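Local coordinates for protein gluconate kinase (Lactobacillus acidophilus, PDB 3LL3) that binds ATP and D-xylulose and, as a member of the FGGY carbohydrate kinase family, probably phosphorylates a sugar or sugar acid such as gluconate, at residues N333-P338 and C479-A484; A414-V419 and A469-L474; A55-I60 and T219-K224; A434-R439 and G443-L448. All blocks are in the same frame, centred on the assembly; numbering follows the deposited sequence.

Contact 1: N333-P338 and C479-A484; sequences NLIFLP and CEIRNA
Leu337 meets Arg482 at about a right angle, its two methyls spread over the start of the arginine side chain and the helix backbone beneath it. CD1 of Leu337 comes down on CA of Arg482 at 3.7 Å, while CD2 of Leu337 rests against CB of Arg482 at 3.9 Å. The same CD1 of Leu337 also borders the preceding residue, 4.1 Å from CG2 of Ile481, so one branch of the leucine straddles two consecutive helix residues. Ile335 and Ile481 are aligned differently: their side chains cross at a slant, with CG1 of Ile335 4.1 Å from CG1 of Ile481 and CG2 of Ile335 equally far from CB of Ile481. In Ile481, CG1 lies anti to the carbonyl carbon (chi1 -56°), which hands the gamma carbons to two partners, CG1 to Ile335 and CG2 to Leu337.

This is a strand laid against a helix in the C-terminal lobe of the FGGY kinase: strand 335-337, paired antiparallel with strand 354-359, sends Ile335 and Leu337 to helix 465-485. The axis of residues 479-484 passes that of strand 335-337 at 9.0 Å, the two directions 48° apart. Phe336 points away from helix 465-485, and its ring packs on helix 365-388 and on Leu359 of the second subunit.

Beyond its CB, Arg482 turns away from the strand, bent at chi2 and chi3. Its NH1 donates to OD1 of Asn483 at 2.8 Å, nearly in the guanidinium plane, and its NH2 makes a salt bridge with Asp382. Phe492 of the second subunit packs on Ile481, bringing the dimer interface right up to this apolar seam.

Contact 2: A414-V419 and A469-L474; sequences ANIFNV and ATYQKL
Ile416 sets its CG1 over one face of the Tyr471 ring, and this is the tight half of the contact. The methylene lies 3.9 Å from the ring centroid and 21° off the ring normal, a CH-pi contact displaced toward the rim where CG of Tyr471 is 3.7 Å from CG1 of Ile416. With its CG1 anti to the carbonyl carbon (chi1 -73°), Ile416 turns this branch toward the tyrosine. From the preceding helix position, Asn415 adds its CB at 4.0 Å from CD2 of Tyr471, approaching the ring obliquely. Beside this packing a water sits between two backbone carbonyls, 3.0 Å from O of Ile416, to which it can donate, and more weakly to O of Tyr471; it has more acceptors in reach than protons, so both bonds need not form together.

The polar ends of these residues are held from outside: the amide of Asn415 bonds to Glu467 and to the backbone N of Asn464, and the hydroxyl of Tyr471 to Glu374. A phenylalanine in place of Tyr471 could still lie under Ile416 but would probably leave Glu374 without its phenolic partner and the ring less firmly fixed to helix 365-388.

Packing slackens toward Asn418 and Gln472. There the side chains slant past one another with amide planes 54° apart, and ND2 of Asn418 stays 4.0 Å from OE1 of Gln472, on the solvent-exposed side.

Asn418 has positive phi and ends the helical run, turning the chain toward strand 421-424. The pair is thus helix-on-helix packing in the C-terminal lobe, where helix 407-417, between parallel strands 396-400 and 421-424, forms the connecting helix of a beta-alpha-beta crossover and rests on helix 465-485.

Contact 3: A55-I60 and T219-K224; sequences AVQEII and TEYVKK
With CG anti to the carbonyl carbon (chi1 -57°) and the chain extended beyond it, Gln57 sends its amide across to Tyr221 and Lys224. Lys224 starts from the same kind of chi1, -68°, and also runs extended, and the two long side chains lie next to each other, pointing the same way.

They join two helices of the N-terminal lobe of the FGGY kinase, which belongs to the actin-like ATPase clan: helix 49-65, packed on the central mixed sheet through strands 4-11 and 70-78, and the short helix 219-225. Gln57 alone supplies the 55-60 side of the contact, and CA of Gln57 has CA of Lys224 as its closest counterpart across it, at 7.2 Å.

The glutamine amide reaches the tyrosine at its edge. NE2 of Gln57 lies near the ring plane, 3.6 Å from CE1 of Tyr221, and amide and ring planes stand 85° apart. This is van der Waals contact between an amide nitrogen and aromatic carbons. The ring itself is positioned by other neighbours: its hydroxyl bonds to Arg164, Phe53 meets it edge-to-face, and Leu165 of helix 157-166 touches it. CD of Glu220 sits above one face of the Tyr221 ring, 3.9 Å from the plane and toward the rim.

About one turn on from Gln57, Ile60 packs on Leu225 and on strands 4-11 and 70-78, whereas Lys224 is exposed to solvent. NZ of Lys224 makes a salt bridge with OE2 of Glu220 at 3.2 Å, weak as a hydrogen bond, one turn back in the helix. Along that aliphatic chain, the methylene CD of Lys224 lies 3.5 Å from NE2 of Gln57.

Contact 4: A434-R439 and G443-L448; sequences AMFLAR and GLNQDL
Arg439 and Asn445 carry the polar side of this contact. NE of Arg439 donates to OD1 of Asn445 at 2.6 Å, a short bond with an N-H...O angle of 159°. The oxygen sits close to the guanidinium plane and receives the proton almost head-on, although the amide is turned 59° from that plane. A bend at chi3 (58°) swings the arginine's end back over the loop to present NE. NH1 of Arg439 goes on to bond the backbone O of Ile23, and ND2 of Asn445 bonds Glu450.

The backbone bonds converge on O of Arg439, which accepts from N of Leu444 at 2.9 Å and, weakly, from N of Asn445 at 3.3 Å. They fasten the chain to the last helical turn just past Gly443, whose positive phi ends the helix in a Schellman motif.

Apolar and aromatic packing fills in around these bonds. CB of Leu444 lies over one face of the Arg439 guanidinium, 3.7 Å from NH2 of Arg439. Phe436 crosses Asn445 at about a right angle, its CE1 3.8 Å from CB of Asn445. At the ring edge, CZ of Phe436 is 3.5 Å from O of Asp447, and CE2 of Phe436 touches CD1 of Leu448 at 4.1 Å. A methionine at Arg439 would probably leave OD1 of Asn445 and O of Ile23 without the arginine donors described here, so that the asparagine is held mainly through its ND2.

Helix 429-441 thereby holds the loop that leads on to strand 457-461. The helix itself packs against strands 4-11 and 70-78, while Leu448 reaches Ile245 of helix 239-245.

From the N terminus, contact 3 closes first, bringing helix 219-225 back to helix 49-65 and completing its loop before any other contact opens. Contact 1 then opens at strand 335-337 and closes only near the C terminus, on helix 465-485. Contact 2 is nested within that loop, and contact 4, a short local closure after helix 429-441, within contact 2. Contacts 1 and 2 share helix 465-485 and touch where Leu474 packs on Asn333 and Ile335, tying strand 335-337 and helix 407-417 to one helix. Contact 4 lies nearer contact 3, its nearest atoms about 12 Å away: its helix belongs to the later sequence but packs against the N-terminal sheet.

Contact 1: N333-P338 and C479-A484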
# COMPACT_ATOMS: atom_id res chain seq x y z
N ASN A 333 0.18 12.25 4.83
CA ASN A 333 -0.04 11.96 3.43
C ASN A 333 -0.01 10.48 3.09
O ASN A 333 0.13 10.12 1.93
CB ASN A 333 0.97 12.71 2.56
CG ASN A 333 0.56 14.14 2.30
OD1 ASN A 333 -0.56 14.56 2.63
ND2 ASN A 333 1.48 14.91 1.71
N LEU A 334 -0.15 9.62 4.09
CA LEU A 334 -0.25 8.21 3.79
C LEU A 334 -1.68 7.90 3.29
O LEU A 334 -2.65 8.27 3.94
CB LEU A 334 0.11 7.37 5.01
CG LEU A 334 -0.03 5.86 4.83
CD1 LEU A 334 0.89 5.36 3.70
CD2 LEU A 334 0.26 5.15 6.13
N ILE A 335 -1.79 7.25 2.14
CA ILE A 335 -3.09 6.85 1.60
C ILE A 335 -3.39 5.37 1.85
O ILE A 335 -2.54 4.50 1.58
CB ILE A 335 -3.18 7.12 0.09
CG1 ILE A 335 -3.16 8.63 -0.19
CG2 ILE A 335 -4.46 6.46 -0.50
CD1 ILE A 335 -4.20 9.40 0.61
N PHE A 336 -4.59 5.09 2.35
CA PHE A 336 -5.08 3.73 2.49
C PHE A 336 -6.32 3.55 1.63
O PHE A 336 -7.37 4.14 1.94
CB PHE A 336 -5.40 3.39 3.95
CG PHE A 336 -5.92 1.99 4.15
CD1 PHE A 336 -5.06 0.89 4.04
CD2 PHE A 336 -7.24 1.75 4.47
CE1 PHE A 336 -5.54 -0.41 4.24
CE2 PHE A 336 -7.72 0.47 4.67
CZ PHE A 336 -6.88 -0.62 4.55
N LEU A 337 -6.21 2.77 0.56
CA LEU A 337 -7.41 2.39 -0.20
C LEU A 337 -8.01 1.17 0.51
O LEU A 337 -7.36 0.13 0.63
CB LEU A 337 -7.07 2.08 -1.66
CG LEU A 337 -6.37 3.18 -2.49
CD1 LEU A 337 -6.09 2.72 -3.93
CD2 LEU A 337 -7.20 4.45 -2.49
N PRO A 338 -9.26 1.29 0.99
CA PRO A 338 -9.82 0.30 1.92
C PRO A 338 -10.45 -0.94 1.27
O PRO A 338 -11.13 -1.69 1.97
CB PRO A 338 -10.93 1.07 2.64
CG PRO A 338 -11.26 2.23 1.76
CD PRO A 338 -10.17 2.41 0.74
N CYS A 479 -7.79 10.20 -4.44
CA CYS A 479 -8.38 9.89 -5.74
C CYS A 479 -7.32 9.61 -6.81
O CYS A 479 -7.55 8.82 -7.73
CB CYS A 479 -9.31 11.01 -6.19
SG CYS A 479 -10.76 11.18 -5.13
N GLU A 480 -6.18 10.28 -6.70
CA GLU A 480 -5.09 10.04 -7.64
C GLU A 480 -4.58 8.61 -7.48
O GLU A 480 -4.37 7.92 -8.48
CB GLU A 480 -3.95 11.03 -7.43
CG GLU A 480 -4.21 12.37 -8.10
CD GLU A 480 -4.13 12.29 -9.61
OE1 GLU A 480 -3.16 11.69 -10.12
OE2 GLU A 480 -5.04 12.83 -10.30
N ILE A 481 -4.39 8.16 -6.24
CA ILE A 481 -3.86 6.82 -5.99
C ILE A 481 -4.88 5.75 -6.39
O ILE A 481 -4.54 4.73 -7.00
CB ILE A 481 -3.45 6.65 -4.51
CG1 ILE A 481 -2.43 7.73 -4.10
CG2 ILE A 481 -2.90 5.25 -4.25
CD1 ILE A 481 -1.27 7.91 -5.06
N ARG A 482 -6.14 5.99 -6.08
CA ARG A 482 -7.21 5.09 -6.52
C ARG A 482 -7.23 4.97 -8.05
O ARG A 482 -7.31 3.85 -8.60
CB ARG A 482 -8.56 5.56 -5.96
CG ARG A 482 -9.76 5.08 -6.71
CD ARG A 482 -10.28 6.19 -7.61
NE ARG A 482 -11.39 6.86 -6.99
CZ ARG A 482 -11.84 8.07 -7.32
NH1 ARG A 482 -11.27 8.78 -8.27
NH2 ARG A 482 -12.88 8.55 -6.67
N ASN A 483 -7.15 6.11 -8.73
CA ASN A 483 -7.12 6.12 -10.18
C ASN A 483 -5.93 5.35 -10.72
O ASN A 483 -6.04 4.61 -11.70
CB ASN A 483 -7.10 7.56 -10.72
CG ASN A 483 -8.42 8.30 -10.48
OD1 ASN A 483 -9.45 7.70 -10.16
ND2 ASN A 483 -8.38 9.62 -10.65
N ALA A 484 -4.77 5.52 -10.09
CA ALA A 484 -3.54 4.93 -10.60
C ALA A 484 -3.61 3.41 -10.57
O ALA A 484 -3.09 2.73 -11.45
CB ALA A 484 -2.33 5.41 -9.81

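Contact 2: A414-V419 and A469-L474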
# COMPACT_ATOMS: atom_id res chain seq x y z
N ALA A 414 -17.11 14.51 9.99
CA ALA A 414 -17.47 15.92 9.84
C ALA A 414 -16.38 16.68 9.07
O ALA A 414 -16.68 17.46 8.17
CB ALA A 414 -17.68 16.55 11.21
N ASN A 415 -15.13 16.46 9.47
CA ASN A 415 -14.00 17.13 8.85
C ASN A 415 -13.75 16.75 7.37
O ASN A 415 -13.38 17.60 6.56
CB ASN A 415 -12.74 16.90 9.68
CG ASN A 415 -12.82 17.55 11.05
OD1 ASN A 415 -13.72 18.35 11.31
ND2 ASN A 415 -11.90 17.20 11.94
N ILE A 416 -13.94 15.47 7.05
CA ILE A 416 -13.79 14.98 5.68
C ILE A 416 -14.98 15.34 4.78
O ILE A 416 -14.79 15.85 3.68
CB ILE A 416 -13.53 13.46 5.65
CG1 ILE A 416 -12.11 13.17 6.14
CG2 ILE A 416 -13.77 12.89 4.26
CD1 ILE A 416 -11.83 11.70 6.38
N PHE A 417 -16.19 15.08 5.26
CA PHE A 417 -17.40 15.47 4.51
C PHE A 417 -17.59 17.00 4.48
O PHE A 417 -18.21 17.53 3.56
CB PHE A 417 -18.66 14.80 5.09
CG PHE A 417 -18.82 13.34 4.71
CD1 PHE A 417 -19.89 12.94 3.91
CD2 PHE A 417 -17.93 12.37 5.15
CE1 PHE A 417 -20.06 11.58 3.55
CE2 PHE A 417 -18.09 11.03 4.82
CZ PHE A 417 -19.15 10.63 4.00
N ASN A 418 -17.05 17.70 5.48
CA ASN A 418 -17.22 19.15 5.58
C ASN A 418 -18.69 19.56 5.62
O ASN A 418 -19.09 20.57 5.02
CB ASN A 418 -16.53 19.90 4.44
CG ASN A 418 -16.22 21.36 4.81
OD1 ASN A 418 -16.24 21.73 5.99
ND2 ASN A 418 -15.95 22.19 3.81
N VAL A 419 -19.50 18.75 6.30
CA VAL A 419 -20.87 19.10 6.63
C VAL A 419 -21.11 18.60 8.07
O VAL A 419 -20.40 17.70 8.54
CB VAL A 419 -21.90 18.49 5.62
CG1 VAL A 419 -21.48 18.70 4.18
CG2 VAL A 419 -22.07 17.03 5.85
N ALA A 469 -9.76 21.73 5.96
CA ALA A 469 -8.86 22.18 4.90
C ALA A 469 -7.79 21.14 4.58
O ALA A 469 -7.46 20.91 3.41
CB ALA A 469 -8.22 23.52 5.26
N THR A 470 -7.23 20.53 5.62
CA THR A 470 -6.21 19.51 5.42
C THR A 470 -6.80 18.37 4.56
O THR A 470 -6.21 17.94 3.56
CB THR A 470 -5.74 18.94 6.76
OG1 THR A 470 -5.16 19.99 7.56
CG2 THR A 470 -4.73 17.84 6.53
N TYR A 471 -7.98 17.91 4.95
CA TYR A 471 -8.61 16.80 4.26
C TYR A 471 -9.03 17.19 2.86
O TYR A 471 -9.01 16.38 1.95
CB TYR A 471 -9.78 16.24 5.08
CG TYR A 471 -9.27 15.46 6.26
CD1 TYR A 471 -8.47 14.33 6.07
CD2 TYR A 471 -9.54 15.86 7.56
CE1 TYR A 471 -7.97 13.62 7.14
CE2 TYR A 471 -9.05 15.16 8.64
CZ TYR A 471 -8.27 14.05 8.43
OH TYR A 471 -7.78 13.36 9.51
N GLN A 472 -9.41 18.45 2.69
CA GLN A 472 -9.83 18.93 1.38
C GLN A 472 -8.66 18.90 0.40
O GLN A 472 -8.84 18.67 -0.80
CB GLN A 472 -10.39 20.35 1.50
CG GLN A 472 -11.16 20.82 0.30
CD GLN A 472 -12.17 21.91 0.66
OE1 GLN A 472 -12.52 22.09 1.84
NE2 GLN A 472 -12.64 22.64 -0.35
N LYS A 473 -7.45 19.14 0.92
CA LYS A 473 -6.27 19.07 0.09
C LYS A 473 -5.83 17.62 -0.12
O LYS A 473 -5.28 17.27 -1.16
CB LYS A 473 -5.14 19.93 0.67
CG LYS A 473 -3.81 19.74 -0.05
CD LYS A 473 -2.76 20.78 0.34
CE LYS A 473 -1.61 20.79 -0.66
NZ LYS A 473 -0.72 21.97 -0.46
N LEU A 474 -6.09 16.77 0.86
CA LEU A 474 -5.63 15.38 0.79
C LEU A 474 -6.54 14.45 -0.02
O LEU A 474 -6.07 13.47 -0.60
CB LEU A 474 -5.41 14.81 2.19
CG LEU A 474 -4.96 13.35 2.26
CD1 LEU A 474 -3.60 13.16 1.57
CD2 LEU A 474 -4.91 12.91 3.73
O HOH W 1 -12.24 16.02 2.17

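Contact 3: A55-I60 and T219-K224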
# COMPACT_ATOMS: atom_id res chain seq x y z
N ALA A 55 -38.43 -18.25 12.78
CA ALA A 55 -37.88 -17.20 13.65
C ALA A 55 -38.90 -16.08 13.81
O ALA A 55 -39.13 -15.58 14.91
CB ALA A 55 -36.56 -16.67 13.12
N VAL A 56 -39.55 -15.70 12.71
CA VAL A 56 -40.55 -14.65 12.71
C VAL A 56 -41.72 -14.94 13.67
O VAL A 56 -42.13 -14.06 14.43
CB VAL A 56 -41.11 -14.39 11.29
CG1 VAL A 56 -42.39 -13.62 11.35
CG2 VAL A 56 -40.09 -13.64 10.46
N GLN A 57 -42.25 -16.16 13.63
CA GLN A 57 -43.36 -16.50 14.53
C GLN A 57 -42.91 -16.46 15.97
O GLN A 57 -43.65 -16.04 16.85
CB GLN A 57 -43.89 -17.90 14.25
CG GLN A 57 -44.34 -18.14 12.84
CD GLN A 57 -44.70 -19.59 12.64
OE1 GLN A 57 -44.03 -20.32 11.91
NE2 GLN A 57 -45.75 -20.03 13.31
N GLU A 58 -41.70 -16.95 16.20
CA GLU A 58 -41.14 -17.08 17.52
C GLU A 58 -40.92 -15.68 18.12
O GLU A 58 -41.33 -15.41 19.25
CB GLU A 58 -39.83 -17.84 17.42
CG GLU A 58 -39.45 -18.60 18.65
CD GLU A 58 -38.18 -19.41 18.44
OE1 GLU A 58 -38.04 -20.00 17.34
OE2 GLU A 58 -37.34 -19.44 19.36
N ILE A 59 -40.31 -14.81 17.35
CA ILE A 59 -40.10 -13.43 17.77
C ILE A 59 -41.41 -12.74 18.14
O ILE A 59 -41.53 -12.17 19.22
CB ILE A 59 -39.33 -12.63 16.70
CG1 ILE A 59 -37.87 -13.09 16.67
CG2 ILE A 59 -39.40 -11.14 16.98
CD1 ILE A 59 -37.13 -12.69 15.42
N ILE A 60 -42.39 -12.80 17.25
CA ILE A 60 -43.67 -12.14 17.50
C ILE A 60 -44.35 -12.69 18.76
O ILE A 60 -44.86 -11.93 19.59
CB ILE A 60 -44.60 -12.23 16.30
CG1 ILE A 60 -43.96 -11.50 15.11
CG2 ILE A 60 -45.99 -11.68 16.65
CD1 ILE A 60 -44.71 -11.68 13.80
N THR A 219 -56.31 -17.43 10.78
CA THR A 219 -56.61 -17.73 12.18
C THR A 219 -55.52 -18.56 12.82
O THR A 219 -55.18 -18.36 13.97
CB THR A 219 -57.92 -18.54 12.39
OG1 THR A 219 -58.83 -18.33 11.31
CG2 THR A 219 -58.56 -18.14 13.70
N GLU A 220 -55.01 -19.52 12.06
CA GLU A 220 -53.92 -20.35 12.54
C GLU A 220 -52.83 -19.51 13.18
O GLU A 220 -52.42 -19.76 14.32
CB GLU A 220 -53.33 -21.14 11.38
CG GLU A 220 -52.04 -21.85 11.70
CD GLU A 220 -51.53 -22.63 10.50
OE1 GLU A 220 -52.21 -22.59 9.45
OE2 GLU A 220 -50.46 -23.27 10.60
N TYR A 221 -52.35 -18.52 12.44
CA TYR A 221 -51.22 -17.72 12.91
C TYR A 221 -51.64 -16.65 13.91
O TYR A 221 -50.79 -16.09 14.59
CB TYR A 221 -50.44 -17.13 11.73
CG TYR A 221 -49.79 -18.20 10.91
CD1 TYR A 221 -48.73 -18.93 11.42
CD2 TYR A 221 -50.25 -18.50 9.64
CE1 TYR A 221 -48.14 -19.94 10.68
CE2 TYR A 221 -49.67 -19.50 8.89
CZ TYR A 221 -48.61 -20.22 9.42
OH TYR A 221 -48.03 -21.22 8.67
N VAL A 222 -52.94 -16.38 14.01
CA VAL A 222 -53.42 -15.46 15.03
C VAL A 222 -53.18 -16.06 16.41
O VAL A 222 -52.79 -15.37 17.36
CB VAL A 222 -54.92 -15.17 14.89
CG1 VAL A 222 -55.46 -14.53 16.17
CG2 VAL A 222 -55.17 -14.27 13.69
N LYS A 223 -53.42 -17.36 16.49
CA LYS A 223 -53.17 -18.11 17.71
C LYS A 223 -51.68 -18.23 17.96
O LYS A 223 -51.19 -17.89 19.03
CB LYS A 223 -53.80 -19.50 17.60
CG LYS A 223 -55.19 -19.49 16.97
CD LYS A 223 -55.69 -20.91 16.64
CE LYS A 223 -57.13 -20.88 16.11
NZ LYS A 223 -58.09 -20.25 17.08
N LYS A 224 -50.95 -18.71 16.95
CA LYS A 224 -49.53 -19.02 17.12
C LYS A 224 -48.71 -17.79 17.49
O LYS A 224 -47.72 -17.91 18.21
CB LYS A 224 -48.95 -19.65 15.85
CG LYS A 224 -49.47 -21.05 15.52
CD LYS A 224 -48.63 -21.72 14.45
CE LYS A 224 -49.32 -22.97 13.89
NZ LYS A 224 -48.41 -23.80 13.05

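Contact 4: A434-R439 and G443-L448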
# COMPACT_ATOMS: atom_id res chain seq x y z
N ALA A 434 -40.48 1.35 10.27
CA ALA A 434 -41.54 0.37 10.05
C ALA A 434 -42.69 0.65 10.98
O ALA A 434 -43.85 0.64 10.56
CB ALA A 434 -41.04 -1.06 10.24
N MSE A 435 -42.36 0.95 12.24
CA MSE A 435 -43.36 1.30 13.24
C MSE A 435 -44.11 2.55 12.78
O MSE A 435 -45.34 2.63 12.90
CB MSE A 435 -42.71 1.47 14.61
CG MSE A 435 -43.59 2.01 15.73
SE MSE A 435 -43.76 3.97 15.75
CE MSE A 435 -42.00 4.48 16.50
N PHE A 436 -43.37 3.50 12.21
CA PHE A 436 -43.99 4.73 11.72
C PHE A 436 -44.97 4.50 10.54
O PHE A 436 -46.03 5.13 10.47
CB PHE A 436 -42.93 5.79 11.36
CG PHE A 436 -43.51 7.08 10.87
CD1 PHE A 436 -43.97 8.03 11.76
CD2 PHE A 436 -43.62 7.35 9.52
CE1 PHE A 436 -44.52 9.22 11.33
CE2 PHE A 436 -44.17 8.52 9.07
CZ PHE A 436 -44.62 9.46 9.99
N LEU A 437 -44.61 3.63 9.62
CA LEU A 437 -45.55 3.28 8.54
C LEU A 437 -46.85 2.75 9.13
O LEU A 437 -47.95 3.06 8.66
CB LEU A 437 -44.95 2.22 7.62
CG LEU A 437 -43.67 2.53 6.84
CD1 LEU A 437 -43.27 1.30 6.04
CD2 LEU A 437 -43.82 3.72 5.93
N ALA A 438 -46.73 1.94 10.18
CA ALA A 438 -47.91 1.42 10.87
C ALA A 438 -48.74 2.58 11.42
O ALA A 438 -49.97 2.61 11.26
CB ALA A 438 -47.51 0.46 11.98
N ARG A 439 -48.08 3.54 12.07
CA ARG A 439 -48.78 4.69 12.61
C ARG A 439 -49.51 5.45 11.50
O ARG A 439 -50.63 5.91 11.69
CB ARG A 439 -47.83 5.62 13.38
CG ARG A 439 -47.28 4.98 14.66
CD ARG A 439 -46.50 5.97 15.53
NE ARG A 439 -47.28 7.13 15.93
CZ ARG A 439 -48.06 7.19 17.02
NH1 ARG A 439 -48.17 6.14 17.82
NH2 ARG A 439 -48.72 8.30 17.30
N GLY A 443 -53.73 5.82 11.01
CA GLY A 443 -54.23 7.18 11.12
C GLY A 443 -53.67 8.01 12.27
O GLY A 443 -54.16 9.11 12.53
N LEU A 444 -52.65 7.50 12.95
CA LEU A 444 -52.03 8.20 14.08
C LEU A 444 -51.03 9.28 13.64
O LEU A 444 -50.73 10.21 14.40
CB LEU A 444 -51.35 7.20 15.01
CG LEU A 444 -52.26 6.17 15.65
CD1 LEU A 444 -51.43 5.07 16.32
CD2 LEU A 444 -53.18 6.85 16.66
N ASN A 445 -50.51 9.15 12.42
CA ASN A 445 -49.69 10.18 11.81
C ASN A 445 -50.08 10.30 10.36
O ASN A 445 -50.52 9.33 9.75
CB ASN A 445 -48.19 9.84 11.93
CG ASN A 445 -47.68 9.98 13.35
OD1 ASN A 445 -47.56 8.99 14.07
ND2 ASN A 445 -47.39 11.21 13.76
N GLN A 446 -49.92 11.49 9.79
CA GLN A 446 -50.24 11.70 8.39
C GLN A 446 -49.00 11.89 7.47
O GLN A 446 -48.71 11.04 6.63
CB GLN A 446 -51.20 12.87 8.23
CG GLN A 446 -51.35 13.34 6.80
CD GLN A 446 -52.29 14.53 6.67
OE1 GLN A 446 -51.98 15.52 5.99
NE2 GLN A 446 -53.44 14.45 7.33
N ASP A 447 -48.29 13.00 7.62
CA ASP A 447 -47.17 13.29 6.73
C ASP A 447 -45.88 12.60 7.16
O ASP A 447 -45.64 12.36 8.34
CB ASP A 447 -46.89 14.80 6.62
CG ASP A 447 -48.12 15.60 6.23
OD1 ASP A 447 -49.09 15.00 5.72
OD2 ASP A 447 -48.11 16.83 6.44
N LEU A 448 -45.04 12.32 6.18
CA LEU A 448 -43.77 11.65 6.43
C LEU A 448 -42.90 12.41 7.43
O LEU A 448 -42.26 11.79 8.27
CB LEU A 448 -43.03 11.48 5.12
CG LEU A 448 -41.84 10.53 5.17
CD1 LEU A 448 -42.33 9.13 5.42
CD2 LEU A 448 -41.08 10.62 3.85